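PDB 4QGR: DegT/DnrJ/EryC1/StrS aminotransferase from Brucella abortus 2308, which binds pyridoxal-5'-phosphate and, judging by its family, probably acts as an aminotransferase. Local coordinates for residues 154-159 against 165-170. Sequence-based numbering, arbitrary orientation.
With PLP (pyridoxal-5'-phosphate), chain E.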
loop_
_atom_site.group_PDB
_atom_site.type_symbol
_atom_site.label_atom_id
_atom_site.label_comp_id
_atom_site.label_asym_id
_atom_site.label_seq_id
_atom_site.Cartn_x
_atom_site.Cartn_y
_atom_site.Cartn_z
ATOM N N ASN A 154 1.293 -30.590 4.609
ATOM C CA ASN A 154 2.138 -31.760 4.238
ATOM C C ASN A 154 1.711 -32.322 2.911
ATOM O O ASN A 154 2.543 -32.514 2.035
ATOM C CB ASN A 154 2.132 -32.833 5.295
ATOM C CG ASN A 154 2.596 -32.310 6.625
ATOM O OD1 ASN A 154 3.381 -31.351 6.711
ATOM N ND2 ASN A 154 2.057 -32.875 7.675
ATOM N N ARG A 155 0.412 -32.547 2.729
ATOM C CA ARG A 155 -0.057 -33.065 1.454
ATOM C C ARG A 155 0.100 -32.047 0.295
ATOM O O ARG A 155 0.405 -32.427 -0.855
ATOM C CB ARG A 155 -1.474 -33.567 1.581
ATOM C CG ARG A 155 -1.560 -34.695 2.617
ATOM C CD ARG A 155 -2.967 -35.185 2.829
ATOM N NE ARG A 155 -3.379 -35.918 1.639
ATOM C CZ ARG A 155 -4.632 -36.040 1.226
ATOM N NH1 ARG A 155 -5.625 -35.482 1.906
ATOM N NH2 ARG A 155 -4.877 -36.723 0.114
ATOM N N ILE A 156 -0.131 -30.765 0.583
ATOM C CA ILE A 156 0.072 -29.725 -0.419
ATOM C C ILE A 156 1.534 -29.635 -0.859
ATOM O O ILE A 156 1.833 -29.539 -2.051
ATOM C CB ILE A 156 -0.447 -28.354 0.095
ATOM C CG1 ILE A 156 -1.955 -28.403 0.256
ATOM C CG2 ILE A 156 -0.135 -27.236 -0.888
ATOM C CD1 ILE A 156 -2.502 -27.168 0.896
ATOM N N THR A 157 2.456 -29.706 0.100
ATOM C CA THR A 157 3.862 -29.641 -0.223
ATOM C C THR A 157 4.290 -30.908 -0.981
ATOM O O THR A 157 5.114 -30.819 -1.928
ATOM C CB THR A 157 4.674 -29.442 1.075
ATOM O OG1 THR A 157 4.119 -28.314 1.764
ATOM C CG2 THR A 157 6.181 -29.251 0.799
ATOM N N ALA A 158 3.733 -32.062 -0.624
ATOM C CA ALA A 158 4.064 -33.273 -1.388
ATOM C C ALA A 158 3.738 -33.076 -2.885
ATOM O O ALA A 158 4.512 -33.450 -3.753
ATOM C CB ALA A 158 3.341 -34.496 -0.857
ATOM N N ILE A 159 2.615 -32.414 -3.168
ATOM C CA ILE A 159 2.261 -32.115 -4.545
ATOM C C ILE A 159 3.240 -31.132 -5.194
ATOM O O ILE A 159 3.728 -31.337 -6.308
ATOM C CB ILE A 159 0.802 -31.593 -4.628
ATOM C CG1 ILE A 159 -0.169 -32.736 -4.370
ATOM C CG2 ILE A 159 0.537 -31.031 -6.011
ATOM C CD1 ILE A 159 -1.517 -32.282 -3.907
ATOM N N LEU A 165 6.793 -26.525 -7.399
ATOM C CA LEU A 165 5.984 -25.300 -7.284
ATOM C C LEU A 165 6.324 -24.527 -6.013
ATOM O O LEU A 165 6.653 -25.107 -4.980
ATOM C CB LEU A 165 4.493 -25.633 -7.286
ATOM C CG LEU A 165 4.006 -26.463 -8.492
ATOM C CD1 LEU A 165 2.517 -26.802 -8.450
ATOM C CD2 LEU A 165 4.357 -25.738 -9.789
ATOM N N PHE A 166 6.128 -23.220 -6.090
ATOM C CA PHE A 166 6.324 -22.291 -4.990
ATOM C C PHE A 166 5.051 -22.191 -4.157
ATOM O O PHE A 166 3.957 -22.030 -4.710
ATOM C CB PHE A 166 6.650 -20.934 -5.623
ATOM C CG PHE A 166 7.118 -19.874 -4.674
ATOM C CD1 PHE A 166 8.348 -19.968 -4.011
ATOM C CD2 PHE A 166 6.405 -18.691 -4.555
ATOM C CE1 PHE A 166 8.763 -18.941 -3.178
ATOM C CE2 PHE A 166 6.836 -17.662 -3.756
ATOM C CZ PHE A 166 8.025 -17.782 -3.067
ATOM N N ILE A 167 5.181 -22.277 -2.842
ATOM C CA ILE A 167 4.024 -22.203 -1.967
ATOM C C ILE A 167 4.079 -20.969 -1.130
ATOM O O ILE A 167 5.039 -20.746 -0.381
ATOM C CB ILE A 167 3.905 -23.422 -1.018
ATOM C CG1 ILE A 167 3.733 -24.702 -1.838
ATOM C CG2 ILE A 167 2.751 -23.255 -0.074
ATOM C CD1 ILE A 167 3.862 -25.937 -1.012
ATOM N N ILE A 168 3.017 -20.167 -1.256
ATOM C CA ILE A 168 2.830 -18.976 -0.441
ATOM C C ILE A 168 1.681 -19.275 0.525
ATOM O O ILE A 168 0.531 -19.517 0.089
ATOM C CB ILE A 168 2.446 -17.747 -1.267
ATOM C CG1 ILE A 168 3.514 -17.410 -2.305
ATOM C CG2 ILE A 168 2.165 -16.580 -0.312
ATOM C CD1 ILE A 168 3.035 -16.455 -3.394
ATOM N N GLU A 169 1.973 -19.268 1.811
ATOM C CA GLU A 169 0.910 -19.508 2.813
ATOM C C GLU A 169 0.165 -18.187 3.011
ATOM O O GLU A 169 0.778 -17.221 3.422
ATOM C CB GLU A 169 1.501 -19.945 4.149
ATOM C CG GLU A 169 0.476 -19.946 5.290
ATOM C CD GLU A 169 1.017 -20.332 6.640
ATOM O OE1 GLU A 169 2.250 -20.298 6.774
ATOM O OE2 GLU A 169 0.196 -20.684 7.560
ATOM N N ASP A 170 -1.120 -18.120 2.665
ATOM C CA ASP A 170 -1.933 -16.939 2.979
ATOM C C ASP A 170 -2.454 -17.102 4.442
ATOM O O ASP A 170 -3.485 -17.697 4.682
ATOM C CB ASP A 170 -3.047 -16.697 1.978
ATOM C CG ASP A 170 -3.825 -15.417 2.248
ATOM O OD1 ASP A 170 -3.518 -14.749 3.288
ATOM O OD2 ASP A 170 -4.740 -15.073 1.446
HETATM N N1 PLP E . -5.980 -12.918 2.391
HETATM C C2 PLP E . -7.025 -13.248 3.172
HETATM C C2A PLP E . -7.416 -14.687 3.409
HETATM C C3 PLP E . -7.742 -12.155 3.885
HETATM O O3 PLP E . -8.740 -12.477 4.700
HETATM C C4 PLP E . -7.365 -10.749 3.579
HETATM C C4A PLP E . -7.888 -9.517 4.208
HETATM O O4A PLP E . -8.163 -9.455 5.390
HETATM C C5 PLP E . -6.213 -10.543 2.690
HETATM C C6 PLP E . -5.580 -11.661 2.140
HETATM C C5A PLP E . -5.744 -9.147 2.347
HETATM O O4P PLP E . -5.195 -8.464 3.483
HETATM P P PLP E . -5.324 -6.866 3.614
HETATM O O1P PLP E . -4.351 -6.432 4.707
HETATM O O2P PLP E . -5.075 -6.264 2.255
HETATM O O3P PLP E . -6.781 -6.718 4.082
#
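Ile167 meets Ile156 and Thr157 where helix 153-163 packs on strand 166-170, a worked example of how the helix of a beta-alpha-beta unit, begun by strand 137-141, lies against its sheet. Just before the strand, Leu165 also faces the helix but packs on Ala160 and on Ile127 of helix 120-133. Ile167 then makes the contact: its CG1 sits beside the backbone N (chi1 -62°), anti to the carbonyl carbon, and the extended chain carries CD1 to the helix. That methyl sits 3.8 Å from Thr157 CA and 3.7 Å from Thr157 OG1, the two side chains crossing at about a right angle, and 4.2 Å from Ile156 CG2. Thr157 OG1 is hydrogen-bonded to the carbonyl O of Tyr153, one turn earlier, which meets its polar need within the helix while CD1 lies against it. Ile168 points to the other face of the sheet, onto helix 68-76. At the strand's end, Asp170 OD2 lies 2.7 Å from N1 of the cofactor and is also hydrogen-bonded to Thr95. As in other fold-type I enzymes, this aspartate probably keeps the pyridine nitrogen protonated. With no hydrogen bond joining helix and strand here, the contact itself rests on van der Waals packing of Ile167 CD1, which is non-directional, while the same strand presents Asp170 to the cofactor.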